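Local coordinates for protein putative transcriptional regulator, LysR family (Vibrio parahaemolyticus, PDB 3OXN) that probably acts as a LysR-family DNA-binding transcription regulator, the chain here being its substrate-binding domain, without the helix-turn-helix part, at residues Q19-T25 and S49-L55; I41-A45 and W210-V214. All blocks are in the same frame, centred on the assembly; numbering follows the deposited sequence.

Both contacts belong to the LysR substrate-binding domain, in its half that carries the mixed sheet with strands 20-25 and 49-54. Interaction 1 joins those two parallel strands by a ladder of backbone hydrogen bonds. Interaction 2 lies one layer out, between helix 28-44, which connects the strands, and helix 206-227. Both helices cover the same sheet face: Phe50 CE2 meets Ile41 CG2 at 3.3 Å, and Leu211 packs on Phe21 and Ile23. Interaction 1 has a buried apolar face and a more open polar one. Interaction 2 is mostly buried, held by side chains alone, and has an indole N-H bonded to a carboxylate, where Trp210 and Glu44 are partly exposed.

Interaction 1. Residues Q19-T25 and S49-L55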
loop_
_atom_site.group_PDB
_atom_site.type_symbol
_atom_site.label_atom_id
_atom_site.label_comp_id
_atom_site.label_asym_id
_atom_site.label_seq_id
_atom_site.Cartn_x
_atom_site.Cartn_y
_atom_site.Cartn_z
ATOM N N GLN A 19 22.461 -8.727 7.662
ATOM C CA GLN A 19 22.059 -8.915 6.290
ATOM C C GLN A 19 20.677 -8.348 6.061
ATOM O O GLN A 19 19.840 -8.343 6.950
ATOM C CB GLN A 19 22.054 -10.409 6.005
ATOM C CG GLN A 19 21.248 -10.825 4.801
ATOM C CD GLN A 19 21.405 -12.299 4.535
ATOM O OE1 GLN A 19 22.303 -12.951 5.091
ATOM N NE2 GLN A 19 20.542 -12.839 3.680
ATOM N N THR A 20 20.427 -7.863 4.859
ATOM C CA THR A 20 19.088 -7.368 4.550
ATOM C C THR A 20 18.212 -8.395 3.799
ATOM O O THR A 20 18.684 -9.183 2.980
ATOM C CB THR A 20 19.116 -6.000 3.829
ATOM O OG1 THR A 20 18.092 -5.983 2.834
ATOM C CG2 THR A 20 20.462 -5.767 3.174
ATOM N N PHE A 21 16.927 -8.392 4.109
ATOM C CA PHE A 21 16.023 -9.348 3.513
ATOM C C PHE A 21 15.046 -8.590 2.648
ATOM O O PHE A 21 14.518 -7.553 3.051
ATOM C CB PHE A 21 15.289 -10.144 4.598
ATOM C CG PHE A 21 16.215 -10.855 5.557
ATOM C CD1 PHE A 21 16.803 -10.171 6.613
ATOM C CD2 PHE A 21 16.510 -12.193 5.389
ATOM C CE1 PHE A 21 17.664 -10.806 7.475
ATOM C CE2 PHE A 21 17.373 -12.830 6.257
ATOM C CZ PHE A 21 17.950 -12.129 7.302
ATOM N N THR A 22 14.846 -9.096 1.438
ATOM C CA THR A 22 13.828 -8.589 0.549
ATOM C C THR A 22 12.596 -9.468 0.690
ATOM O O THR A 22 12.649 -10.671 0.452
ATOM C CB THR A 22 14.300 -8.646 -0.902
ATOM O OG1 THR A 22 15.546 -7.957 -1.008
ATOM C CG2 THR A 22 13.273 -8.012 -1.838
ATOM N N ILE A 23 11.487 -8.857 1.075
ATOM C CA ILE A 23 10.215 -9.546 1.125
ATOM C C ILE A 23 9.268 -8.913 0.139
ATOM O O ILE A 23 8.905 -7.755 0.304
ATOM C CB ILE A 23 9.574 -9.388 2.502
ATOM C CG1 ILE A 23 10.550 -9.836 3.590
ATOM C CG2 ILE A 23 8.268 -10.168 2.560
ATOM C CD1 ILE A 23 10.859 -11.304 3.525
ATOM N N ALA A 24 8.871 -9.652 -0.886
ATOM C CA ALA A 24 7.834 -9.168 -1.803
ATOM C C ALA A 24 6.483 -9.463 -1.181
ATOM O O ALA A 24 6.164 -10.622 -0.892
ATOM C CB ALA A 24 7.953 -9.841 -3.169
ATOM N N THR A 25 5.678 -8.440 -0.939
ATOM C CA THR A 25 4.415 -8.717 -0.248
ATOM C C THR A 25 3.166 -7.963 -0.725
ATOM O O THR A 25 3.246 -6.928 -1.391
ATOM C CB THR A 25 4.591 -8.637 1.289
ATOM O OG1 THR A 25 3.322 -8.413 1.906
ATOM C CG2 THR A 25 5.543 -7.524 1.682
ATOM N N SER A 49 18.142 -5.856 8.542
ATOM C CA SER A 49 17.606 -4.786 7.697
ATOM C C SER A 49 16.531 -5.318 6.726
ATOM O O SER A 49 16.688 -6.390 6.142
ATOM C CB SER A 49 18.757 -4.150 6.924
ATOM O OG SER A 49 18.323 -3.102 6.078
ATOM N N PHE A 50 15.445 -4.571 6.546
ATOM C CA PHE A 50 14.326 -5.050 5.728
ATOM C C PHE A 50 13.986 -4.247 4.472
ATOM O O PHE A 50 14.002 -3.017 4.461
ATOM C CB PHE A 50 13.070 -5.172 6.580
ATOM C CG PHE A 50 12.920 -6.500 7.226
ATOM C CD1 PHE A 50 12.423 -7.570 6.512
ATOM C CD2 PHE A 50 13.284 -6.685 8.536
ATOM C CE1 PHE A 50 12.280 -8.799 7.095
ATOM C CE2 PHE A 50 13.154 -7.907 9.120
ATOM C CZ PHE A 50 12.645 -8.969 8.400
ATOM N N ASN A 51 13.648 -4.971 3.416
ATOM C CA ASN A 51 13.209 -4.341 2.188
ATOM C C ASN A 51 11.896 -4.919 1.665
ATOM O O ASN A 51 11.880 -5.964 1.019
ATOM C CB ASN A 51 14.283 -4.434 1.114
ATOM C CG ASN A 51 14.090 -3.401 0.030
ATOM O OD1 ASN A 51 13.517 -2.346 0.279
ATOM N ND2 ASN A 51 14.558 -3.695 -1.176
ATOM N N PHE A 52 10.793 -4.239 1.944
ATOM C CA PHE A 52 9.494 -4.706 1.485
ATOM C C PHE A 52 9.079 -4.000 0.208
ATOM O O PHE A 52 9.140 -2.777 0.113
ATOM C CB PHE A 52 8.444 -4.466 2.550
ATOM C CG PHE A 52 8.663 -5.256 3.799
ATOM C CD1 PHE A 52 8.293 -6.593 3.859
ATOM C CD2 PHE A 52 9.236 -4.657 4.918
ATOM C CE1 PHE A 52 8.481 -7.318 5.012
ATOM C CE2 PHE A 52 9.437 -5.364 6.077
ATOM C CZ PHE A 52 9.057 -6.702 6.132
ATOM N N LEU A 53 8.658 -4.767 -0.780
ATOM C CA LEU A 53 8.176 -4.159 -2.009
ATOM C C LEU A 53 6.914 -4.841 -2.469
ATOM O O LEU A 53 6.646 -5.968 -2.087
ATOM C CB LEU A 53 9.247 -4.183 -3.104
ATOM C CG LEU A 53 10.121 -5.430 -3.137
ATOM C CD1 LEU A 53 9.393 -6.551 -3.858
ATOM C CD2 LEU A 53 11.434 -5.111 -3.807
ATOM N N PRO A 54 6.118 -4.135 -3.270
ATOM C CA PRO A 54 4.883 -4.691 -3.821
ATOM C C PRO A 54 5.093 -5.973 -4.630
ATOM O O PRO A 54 5.847 -5.996 -5.616
ATOM C CB PRO A 54 4.377 -3.564 -4.722
ATOM C CG PRO A 54 4.888 -2.331 -4.067
ATOM C CD PRO A 54 6.253 -2.699 -3.562
ATOM N N LEU A 55 4.425 -7.038 -4.194
ATOM C CA LEU A 55 4.275 -8.233 -5.006
ATOM C C LEU A 55 3.579 -7.854 -6.305
ATOM O O LEU A 55 2.583 -7.134 -6.289
ATOM C CB LEU A 55 3.402 -9.254 -4.285
ATOM C CG LEU A 55 3.690 -10.691 -4.721
ATOM C CD1 LEU A 55 4.631 -11.339 -3.698
ATOM C CD2 LEU A 55 2.412 -11.522 -4.899
#
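Ile23 and Phe52 pack side by side on the buried face of two neighbouring parallel strands. Ile23 CB lies 3.4 Å from Phe52 CD1. Both side chains point the same way: Ile23 CG1 and Phe52 CG each stand anti to the carbonyl carbon (chi1 -54° and -65°). Thr25 CG2 reaches the same ring atom, Phe52 CD1, at 3.6 Å. Toward the start of the strands, Ile23 CG1 meets the Phe50 ring at its edge, 4.0 Å from CE1. The Phe21 and Phe50 rings pair obliquely. Helix 28-44 covers Phe50 and Phe52, and Leu211 of helix 206-227 covers Phe21 and Ile23.

The other face is looser and more polar. Thr20, Thr22, Ser49 and Asn51 stand there, at least partly exposed. Thr20 CB and Ser49 CB are 3.6 Å apart, but the Ser49 hydroxyl bonds to Met143 O of the second subunit. Near the far end, Leu53 CD1 touches Ala24 CB at 3.7 Å.

Backbone bonds run between the faces, from Phe21 N to Ser49 O (2.9 Å) through to Leu55 N and Thr25 O (3.0 Å). The strands and helix 28-44 form a beta-alpha-beta unit. Phe50 and Asn51 also pair with a strand of the second subunit, which extends the sheet. The backbone bonds thus set the register. Helices cover the apolar face, the other is mostly polar from Thr20 to Asn51, and both meet the second subunit.

Interaction 2. Residues I41-A45 and W210-V214; sequences IYQEA and WLRSV
Trp210 reaches from helix 206-227 to the C-terminal end of helix 28-44, where Glu44, Ala45 and Ile41 receive its indole. Its CB points toward that helix end. CG is anti to the backbone N (chi1 167°), which carries the ring over to helix 28-44. On the five-membered ring, NE1 donates a hydrogen bond to Glu44 OE1 at 3.1 Å. The bond is bent, with an angle of 137° at the hydrogen. It meets OE1 on the syn side, and the oxygen lies somewhat off the indole plane. A second, weak bond runs from NE1 to Glu44 OE2 at 3.4 Å. The carboxylate and ring planes are turned 72° apart, so the carboxylate does not lie flat with the indole. Next along the edge, CZ2 is 3.5 Å from Glu44 OE1. At the tip, CH2 meets Ala45 CB at 3.7 Å and Ile41 CG2 at 4.2 Å, both obliquely.

Ile41 and Val214 add a second apolar contact. Ile41 CD1 approaches Val214 CB at 3.4 Å, and the two side chains lie at a slant to each other.

Phe21 of strand 20-25 touches Trp210 and Leu211, and Ile41 packs on Phe50 of strand 49-54, so the helix pair rests against the sheet. The indole thus plays two parts: its N-H bonds to the carboxylate of partly exposed Glu44, and its six-membered ring joins the apolar packing. The bond to OE1, with weak help from OE2, probably limits how the ring can turn.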
loop_
_atom_site.group_PDB
_atom_site.type_symbol
_atom_site.label_atom_id
_atom_site.label_comp_id
_atom_site.label_asym_id
_atom_site.label_seq_id
_atom_site.Cartn_x
_atom_site.Cartn_y
_atom_site.Cartn_z
ATOM N N ILE A 41 11.086 -9.544 15.315
ATOM C CA ILE A 41 12.192 -9.707 14.363
ATOM C C ILE A 41 13.401 -8.881 14.772
ATOM O O ILE A 41 14.502 -9.404 14.902
ATOM C CB ILE A 41 11.812 -9.285 12.914
ATOM C CG1 ILE A 41 10.677 -10.146 12.362
ATOM C CG2 ILE A 41 13.007 -9.409 12.005
ATOM C CD1 ILE A 41 11.019 -11.604 12.300
ATOM N N TYR A 42 13.176 -7.585 14.954
ATOM C CA TYR A 42 14.240 -6.634 15.244
ATOM C C TYR A 42 14.749 -6.778 16.661
ATOM O O TYR A 42 15.917 -6.503 16.956
ATOM C CB TYR A 42 13.756 -5.211 15.004
ATOM C CG TYR A 42 13.903 -4.813 13.566
ATOM C CD1 TYR A 42 15.136 -4.426 13.069
ATOM C CD2 TYR A 42 12.822 -4.864 12.691
ATOM C CE1 TYR A 42 15.288 -4.079 11.761
ATOM C CE2 TYR A 42 12.962 -4.513 11.376
ATOM C CZ TYR A 42 14.204 -4.118 10.910
ATOM O OH TYR A 42 14.377 -3.748 9.589
ATOM N N GLN A 43 13.856 -7.202 17.540
ATOM C CA GLN A 43 14.236 -7.502 18.899
ATOM C C GLN A 43 15.198 -8.682 18.852
ATOM O O GLN A 43 16.221 -8.698 19.540
ATOM C CB GLN A 43 12.986 -7.820 19.719
ATOM C CG GLN A 43 13.217 -8.731 20.911
ATOM C CD GLN A 43 14.109 -8.102 21.963
ATOM O OE1 GLN A 43 14.612 -6.980 21.786
ATOM N NE2 GLN A 43 14.316 -8.826 23.070
ATOM N N GLU A 44 14.880 -9.645 17.992
ATOM C CA GLU A 44 15.613 -10.901 17.905
ATOM C C GLU A 44 16.889 -10.790 17.051
ATOM O O GLU A 44 17.771 -11.650 17.130
ATOM C CB GLU A 44 14.682 -11.991 17.359
ATOM C CG GLU A 44 14.847 -13.366 17.996
ATOM C CD GLU A 44 15.238 -14.435 16.990
ATOM O OE1 GLU A 44 14.371 -14.816 16.177
ATOM O OE2 GLU A 44 16.402 -14.901 17.020
ATOM N N ALA A 45 16.988 -9.731 16.247
ATOM C CA ALA A 45 18.119 -9.555 15.334
ATOM C C ALA A 45 18.379 -8.080 15.029
ATOM O O ALA A 45 18.227 -7.645 13.887
ATOM C CB ALA A 45 17.867 -10.314 14.047
ATOM N N TRP A 210 15.893 -19.044 8.847
ATOM C CA TRP A 210 15.596 -18.359 10.098
ATOM C C TRP A 210 14.458 -17.359 9.917
ATOM O O TRP A 210 13.502 -17.356 10.687
ATOM C CB TRP A 210 16.844 -17.665 10.670
ATOM C CG TRP A 210 16.507 -16.705 11.772
ATOM C CD1 TRP A 210 16.341 -17.003 13.080
ATOM C CD2 TRP A 210 16.254 -15.300 11.647
ATOM N NE1 TRP A 210 16.007 -15.876 13.790
ATOM C CE2 TRP A 210 15.950 -14.810 12.932
ATOM C CE3 TRP A 210 16.260 -14.399 10.569
ATOM C CZ2 TRP A 210 15.657 -13.472 13.182
ATOM C CZ3 TRP A 210 15.971 -13.062 10.815
ATOM C CH2 TRP A 210 15.675 -12.612 12.110
ATOM N N LEU A 211 14.572 -16.510 8.900
ATOM C CA LEU A 211 13.533 -15.523 8.591
ATOM C C LEU A 211 12.169 -16.188 8.496
ATOM O O LEU A 211 11.210 -15.746 9.125
ATOM C CB LEU A 211 13.829 -14.792 7.268
ATOM C CG LEU A 211 13.227 -13.399 7.002
ATOM C CD1 LEU A 211 13.200 -13.098 5.519
ATOM C CD2 LEU A 211 11.836 -13.252 7.567
ATOM N N ARG A 212 12.092 -17.245 7.699
ATOM C CA ARG A 212 10.830 -17.920 7.478
ATOM C C ARG A 212 10.172 -18.357 8.788
ATOM O O ARG A 212 8.969 -18.136 9.002
ATOM C CB ARG A 212 11.026 -19.093 6.533
ATOM C CG ARG A 212 11.498 -18.653 5.192
ATOM C CD ARG A 212 11.121 -19.648 4.129
ATOM N NE ARG A 212 12.002 -20.801 4.136
ATOM C CZ ARG A 212 13.261 -20.766 3.718
ATOM N NH1 ARG A 212 13.776 -19.632 3.270
ATOM N NH2 ARG A 212 14.003 -21.860 3.752
ATOM N N SER A 213 10.978 -18.940 9.673
ATOM C CA SER A 213 10.490 -19.435 10.957
ATOM C C SER A 213 9.975 -18.338 11.896
ATOM O O SER A 213 8.977 -18.538 12.608
ATOM C CB SER A 213 11.567 -20.270 11.657
ATOM O OG SER A 213 12.839 -19.693 11.452
ATOM N N VAL A 214 10.653 -17.192 11.927
ATOM C CA VAL A 214 10.154 -16.087 12.734
ATOM C C VAL A 214 8.839 -15.591 12.160
ATOM O O VAL A 214 7.910 -15.270 12.904
ATOM C CB VAL A 214 11.166 -14.956 12.872
ATOM C CG1 VAL A 214 11.903 -15.086 14.199
ATOM C CG2 VAL A 214 12.144 -14.985 11.729
#